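Muramoyltetrapeptide carboxypeptidase (Oxalobacter formigenes OXCC13, PDB 6UUK) probably acts as a serine-type LD-carboxypeptidase that trims tetrapeptide stems of bacterial cell-wall muropeptides. Local coordinates at residues 111-122 against 140-149. Sequence-based numbering, arbitrary orientation.
Sequences AATNPDVKIVIA and KLAKSGKLFV
Ile119, Val120 and Ile121 pair in parallel with Leu147, Phe148 and Val149, the strand segments inclined by 18°. Leu147 N donates to Lys118 O, Val120 N to Leu147 O (2.9 Å, 171° at the hydrogen) and Val149 N to Val120 O; a long, weak bond from Ala122 N to Val149 O ends the series. The second polar element is the ammonium of Lys146, which reaches the carbonyls at the two ends of the type I turn Asn114–Val117. Its chain, bent at chi2 (-56°) and extended beyond, places NZ 2.8 Å from Asn114 O; a second bond, to Val117 O, is modelled very short, so its length is doubtful. Val117 N, closing the turn, reaches Asn114 O from the opposite face of that carbonyl, which thus accepts two donors. These are neighbouring inner strands of the parallel part of the N-terminal domain's sheet, strand 55-59 pairing with the other edge of 119-122; just beyond 147-150 comes Ser152, the predicted nucleophile. Apolar contacts occupy both sheet faces. On one, Val120 CG1 lies 3.6 Å from Phe148 CD1, the two side chains running alongside each other, and Phe157 meets the same ring. On the other, Val149 CG2 packs against Ile121 CB at 3.7 Å. Away from the strands, Ala112 CB touches Leu141 CD2 (3.7 Å).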
ATOM      1  N   ALA B 111      -4.756  14.603  26.361  1.00 20.15           N
ATOM      2  CA  ALA B 111      -5.832  13.732  26.822  1.00 25.31           C
ATOM      3  C   ALA B 111      -5.294  12.523  27.575  1.00 26.77           C
ATOM      4  O   ALA B 111      -5.965  12.010  28.479  1.00 29.50           O
ATOM      5  CB  ALA B 111      -6.688  13.281  25.638  1.00 18.83           C
ATOM      6  N   ALA B 112      -4.095  12.056  27.225  1.00 23.42           N
ATOM      7  CA  ALA B 112      -3.493  10.925  27.919  1.00 16.82           C
ATOM      8  C   ALA B 112      -2.976  11.289  29.303  1.00 24.87           C
ATOM      9  O   ALA B 112      -2.534  10.396  30.033  1.00 24.97           O
ATOM     10  CB  ALA B 112      -2.356  10.338  27.080  1.00 23.18           C
ATOM     11  N   THR B 113      -3.018  12.566  29.679  1.00 27.22           N
ATOM     12  CA  THR B 113      -2.556  13.014  30.985  1.00 22.80           C
ATOM     13  C   THR B 113      -3.691  13.451  31.900  1.00 22.66           C
ATOM     14  O   THR B 113      -3.429  13.866  33.034  1.00 31.25           O
ATOM     15  CB  THR B 113      -1.555  14.165  30.829  1.00 29.69           C
ATOM     16  OG1 THR B 113      -2.130  15.194  30.013  1.00 29.99           O
ATOM     17  CG2 THR B 113      -0.270  13.670  30.186  1.00 23.61           C
ATOM     18  N   ASN B 114      -4.935  13.369  31.447  1.00 24.56           N
ATOM     19  CA  ASN B 114      -6.065  13.778  32.271  1.00 27.31           C
ATOM     20  C   ASN B 114      -6.480  12.628  33.182  1.00 24.30           C
ATOM     21  O   ASN B 114      -6.807  11.546  32.681  1.00 20.58           O
ATOM     22  CB  ASN B 114      -7.235  14.212  31.398  1.00 28.28           C
ATOM     23  CG  ASN B 114      -8.322  14.915  32.186  1.00 31.73           C
ATOM     24  OD1 ASN B 114      -9.221  14.276  32.733  1.00 33.72           O
ATOM     25  ND2 ASN B 114      -8.244  16.239  32.249  1.00 36.63           N
ATOM     26  N   PRO B 115      -6.473  12.809  34.505  1.00 26.29           N
ATOM     27  CA  PRO B 115      -6.820  11.693  35.400  1.00 27.71           C
ATOM     28  C   PRO B 115      -8.269  11.250  35.295  1.00 28.35           C
ATOM     29  O   PRO B 115      -8.576  10.112  35.669  1.00 26.69           O
ATOM     30  CB  PRO B 115      -6.515  12.252  36.798  1.00 31.69           C
ATOM     31  CG  PRO B 115      -5.604  13.420  36.562  1.00 31.56           C
ATOM     32  CD  PRO B 115      -6.024  13.997  35.248  1.00 30.35           C
ATOM     33  N   ASP B 116      -9.165  12.103  34.807  1.00 31.50           N
ATOM     34  CA  ASP B 116     -10.576  11.762  34.683  1.00 29.42           C
ATOM     35  C   ASP B 116     -10.899  11.036  33.384  1.00 36.98           C
ATOM     36  O   ASP B 116     -12.067  10.703  33.152  1.00 37.41           O
ATOM     37  CB  ASP B 116     -11.433  13.027  34.793  1.00 37.46           C
ATOM     38  CG  ASP B 116     -11.174  13.799  36.070  1.00 37.63           C
ATOM     39  OD1 ASP B 116     -10.936  13.160  37.116  1.00 36.95           O
ATOM     40  OD2 ASP B 116     -11.203  15.048  36.029  1.00 51.63           O
ATOM     41  N   VAL B 117      -9.905  10.780  32.540  1.00 34.69           N
ATOM     42  CA  VAL B 117     -10.101  10.116  31.257  1.00 24.39           C
ATOM     43  C   VAL B 117      -9.603   8.683  31.366  1.00 25.20           C
ATOM     44  O   VAL B 117      -8.513   8.435  31.897  1.00 27.48           O
ATOM     45  CB  VAL B 117      -9.378  10.867  30.125  1.00 29.98           C
ATOM     46  CG1 VAL B 117      -9.341  10.024  28.861  1.00 22.46           C
ATOM     47  CG2 VAL B 117     -10.056  12.203  29.859  1.00 30.57           C
ATOM     48  N   LYS B 118     -10.398   7.741  30.869  1.00 27.30           N
ATOM     49  CA  LYS B 118     -10.028   6.332  30.850  1.00 29.34           C
ATOM     50  C   LYS B 118     -10.001   5.741  29.450  1.00 30.28           C
ATOM     51  O   LYS B 118      -9.140   4.909  29.154  1.00 28.65           O
ATOM     52  CB  LYS B 118     -10.993   5.524  31.732  1.00 27.78           C
ATOM     53  CG  LYS B 118     -10.547   4.098  32.005  1.00 28.53           C
ATOM     54  CD  LYS B 118     -11.400   3.459  33.089  1.00 37.26           C
ATOM     55  CE  LYS B 118     -11.336   4.262  34.379  1.00 37.95           C
ATOM     56  NZ  LYS B 118     -12.182   3.671  35.452  1.00 30.75           N
ATOM     57  N   ILE B 119     -10.916   6.155  28.577  1.00 29.20           N
ATOM     58  CA  ILE B 119     -10.978   5.684  27.199  1.00 23.57           C
ATOM     59  C   ILE B 119     -10.688   6.858  26.276  1.00 22.44           C
ATOM     60  O   ILE B 119     -11.124   7.986  26.534  1.00 21.43           O
ATOM     61  CB  ILE B 119     -12.348   5.055  26.879  1.00 29.43           C
ATOM     62  CG1 ILE B 119     -12.700   3.984  27.912  1.00 28.16           C
ATOM     63  CG2 ILE B 119     -12.358   4.459  25.476  1.00 28.63           C
ATOM     64  CD1 ILE B 119     -14.069   3.375  27.713  1.00 20.32           C
ATOM     65  N   VAL B 120      -9.945   6.596  25.204  1.00 26.55           N
ATOM     66  CA  VAL B 120      -9.607   7.605  24.207  1.00 23.93           C
ATOM     67  C   VAL B 120     -10.080   7.100  22.852  1.00 24.23           C
ATOM     68  O   VAL B 120      -9.595   6.073  22.363  1.00 33.09           O
ATOM     69  CB  VAL B 120      -8.101   7.909  24.186  1.00 22.14           C
ATOM     70  CG1 VAL B 120      -7.772   8.851  23.044  1.00 22.79           C
ATOM     71  CG2 VAL B 120      -7.661   8.502  25.515  1.00 21.46           C
ATOM     72  N   ILE B 121     -11.022   7.820  22.247  1.00 24.71           N
ATOM     73  CA  ILE B 121     -11.628   7.429  20.981  1.00 24.31           C
ATOM     74  C   ILE B 121     -11.192   8.407  19.899  1.00 24.23           C
ATOM     75  O   ILE B 121     -11.063   9.612  20.150  1.00 32.52           O
ATOM     76  CB  ILE B 121     -13.166   7.360  21.091  1.00 30.54           C
ATOM     77  CG1 ILE B 121     -13.783   6.870  19.778  1.00 28.47           C
ATOM     78  CG2 ILE B 121     -13.744   8.709  21.501  1.00 25.87           C
ATOM     79  CD1 ILE B 121     -15.262   6.569  19.874  1.00 29.10           C
ATOM     80  N   ALA B 122     -10.950   7.885  18.701  1.00 23.88           N
ATOM     81  CA  ALA B 122     -10.555   8.700  17.564  1.00 21.44           C
ATOM     82  C   ALA B 122     -11.783   9.231  16.836  1.00 23.65           C
ATOM     83  O   ALA B 122     -12.849   8.609  16.836  1.00 14.40           O
ATOM     84  CB  ALA B 122      -9.684   7.896  16.598  1.00 21.04           C
ATOM     85  N   LYS B 140       5.499   7.253  26.500  1.00 23.50           N
ATOM     86  CA  LYS B 140       4.636   7.971  27.430  1.00 27.46           C
ATOM     87  C   LYS B 140       3.193   7.494  27.326  1.00 29.08           C
ATOM     88  O   LYS B 140       2.480   7.449  28.336  1.00 34.28           O
ATOM     89  CB  LYS B 140       4.722   9.474  27.158  1.00 17.92           C
ATOM     90  CG  LYS B 140       3.840  10.340  28.044  1.00 28.12           C
ATOM     91  CD  LYS B 140       4.557  10.746  29.320  1.00 23.32           C
ATOM     92  CE  LYS B 140       3.765  11.796  30.082  1.00 21.43           C
ATOM     93  NZ  LYS B 140       4.509  12.309  31.266  1.00 22.35           N
ATOM     94  N   LEU B 141       2.749   7.129  26.120  1.00 27.92           N
ATOM     95  CA  LEU B 141       1.374   6.676  25.938  1.00 22.72           C
ATOM     96  C   LEU B 141       1.161   5.289  26.527  1.00 21.42           C
ATOM     97  O   LEU B 141       0.096   5.003  27.088  1.00 22.21           O
ATOM     98  CB  LEU B 141       1.015   6.687  24.453  1.00 24.28           C
ATOM     99  CG  LEU B 141       0.885   8.062  23.802  1.00 20.52           C
ATOM    100  CD1 LEU B 141       0.771   7.926  22.295  1.00 22.81           C
ATOM    101  CD2 LEU B 141      -0.320   8.791  24.371  1.00 23.78           C
ATOM    102  N   ALA B 142       2.159   4.409  26.405  1.00 22.49           N
ATOM    103  CA  ALA B 142       2.031   3.069  26.964  1.00 18.96           C
ATOM    104  C   ALA B 142       1.933   3.104  28.483  1.00 22.54           C
ATOM    105  O   ALA B 142       1.285   2.238  29.083  1.00 24.94           O
ATOM    106  CB  ALA B 142       3.211   2.201  26.527  1.00 24.15           C
ATOM    107  N   LYS B 143       2.561   4.091  29.120  1.00 26.32           N
ATOM    108  CA  LYS B 143       2.477   4.262  30.562  1.00 28.64           C
ATOM    109  C   LYS B 143       1.278   5.094  30.994  1.00 22.55           C
ATOM    110  O   LYS B 143       1.006   5.180  32.197  1.00 30.37           O
ATOM    111  CB  LYS B 143       3.758   4.914  31.094  1.00 25.54           C
ATOM    112  CG  LYS B 143       5.026   4.124  30.823  1.00 30.46           C
ATOM    113  CD  LYS B 143       6.241   4.836  31.395  1.00 29.64           C
ATOM    114  CE  LYS B 143       7.518   4.054  31.137  1.00 23.17           C
ATOM    115  NZ  LYS B 143       8.708   4.741  31.709  1.00 34.05           N
ATOM    116  N   SER B 144       0.559   5.706  30.050  1.00 20.36           N
ATOM    117  CA  SER B 144      -0.572   6.553  30.414  1.00 28.01           C
ATOM    118  C   SER B 144      -1.730   5.739  30.974  1.00 23.89           C
ATOM    119  O   SER B 144      -2.529   6.263  31.760  1.00 21.36           O
ATOM    120  CB  SER B 144      -1.034   7.361  29.201  1.00 18.50           C
ATOM    121  OG  SER B 144       0.020   8.156  28.685  1.00 23.18           O
ATOM    122  N   GLY B 145      -1.840   4.470  30.591  1.00 22.96           N
ATOM    123  CA  GLY B 145      -2.927   3.634  31.052  1.00 19.63           C
ATOM    124  C   GLY B 145      -4.259   3.888  30.386  1.00 21.11           C
ATOM    125  O   GLY B 145      -5.284   3.408  30.886  1.00 17.99           O
ATOM    126  N   LYS B 146      -4.282   4.623  29.278  1.00 28.39           N
ATOM    127  CA  LYS B 146      -5.529   4.914  28.589  1.00 24.74           C
ATOM    128  C   LYS B 146      -5.910   3.769  27.659  1.00 25.69           C
ATOM    129  O   LYS B 146      -5.059   3.003  27.197  1.00 23.66           O
ATOM    130  CB  LYS B 146      -5.414   6.216  27.795  1.00 20.92           C
ATOM    131  CG  LYS B 146      -4.956   7.406  28.623  1.00 24.55           C
ATOM    132  CD  LYS B 146      -5.861   7.623  29.825  1.00 20.85           C
ATOM    133  CE  LYS B 146      -5.366   8.774  30.686  1.00 22.73           C
ATOM    134  NZ  LYS B 146      -6.200   8.952  31.906  1.00 21.84           N
ATOM    135  N   LEU B 147      -7.208   3.658  27.389  1.00 25.01           N
ATOM    136  CA  LEU B 147      -7.750   2.609  26.526  1.00 17.29           C
ATOM    137  C   LEU B 147      -8.100   3.248  25.186  1.00 23.92           C
ATOM    138  O   LEU B 147      -9.183   3.802  25.001  1.00 27.57           O
ATOM    139  CB  LEU B 147      -8.961   1.942  27.173  1.00 25.04           C
ATOM    140  CG  LEU B 147      -8.715   0.753  28.109  1.00 18.26           C
ATOM    141  CD1 LEU B 147      -7.774   1.107  29.253  1.00 16.72           C
ATOM    142  CD2 LEU B 147     -10.036   0.223  28.648  1.00 22.36           C
ATOM    143  N   PHE B 148      -7.165   3.166  24.242  1.00 22.64           N
ATOM    144  CA  PHE B 148      -7.350   3.764  22.928  1.00 23.34           C
ATOM    145  C   PHE B 148      -8.183   2.845  22.042  1.00 20.08           C
ATOM    146  O   PHE B 148      -7.915   1.643  21.952  1.00 27.70           O
ATOM    147  CB  PHE B 148      -5.998   4.044  22.273  1.00 20.07           C
ATOM    148  CG  PHE B 148      -5.158   5.045  23.016  1.00 20.92           C
ATOM    149  CD1 PHE B 148      -5.207   6.388  22.688  1.00 19.58           C
ATOM    150  CD2 PHE B 148      -4.320   4.640  24.043  1.00 24.65           C
ATOM    151  CE1 PHE B 148      -4.437   7.312  23.370  1.00 25.25           C
ATOM    152  CE2 PHE B 148      -3.547   5.559  24.729  1.00 19.22           C
ATOM    153  CZ  PHE B 148      -3.605   6.896  24.391  1.00 21.80           C
ATOM    154  N   VAL B 149      -9.195   3.412  21.389  1.00 19.34           N
ATOM    155  CA  VAL B 149     -10.053   2.672  20.473  1.00 23.79           C
ATOM    156  C   VAL B 149     -10.079   3.391  19.133  1.00 19.06           C
ATOM    157  O   VAL B 149      -9.848   4.602  19.050  1.00 21.59           O
ATOM    158  CB  VAL B 149     -11.487   2.496  21.027  1.00 26.75           C
ATOM    159  CG1 VAL B 149     -11.458   1.792  22.376  1.00 30.51           C
ATOM    160  CG2 VAL B 149     -12.184   3.835  21.141  1.00 27.82           C
TER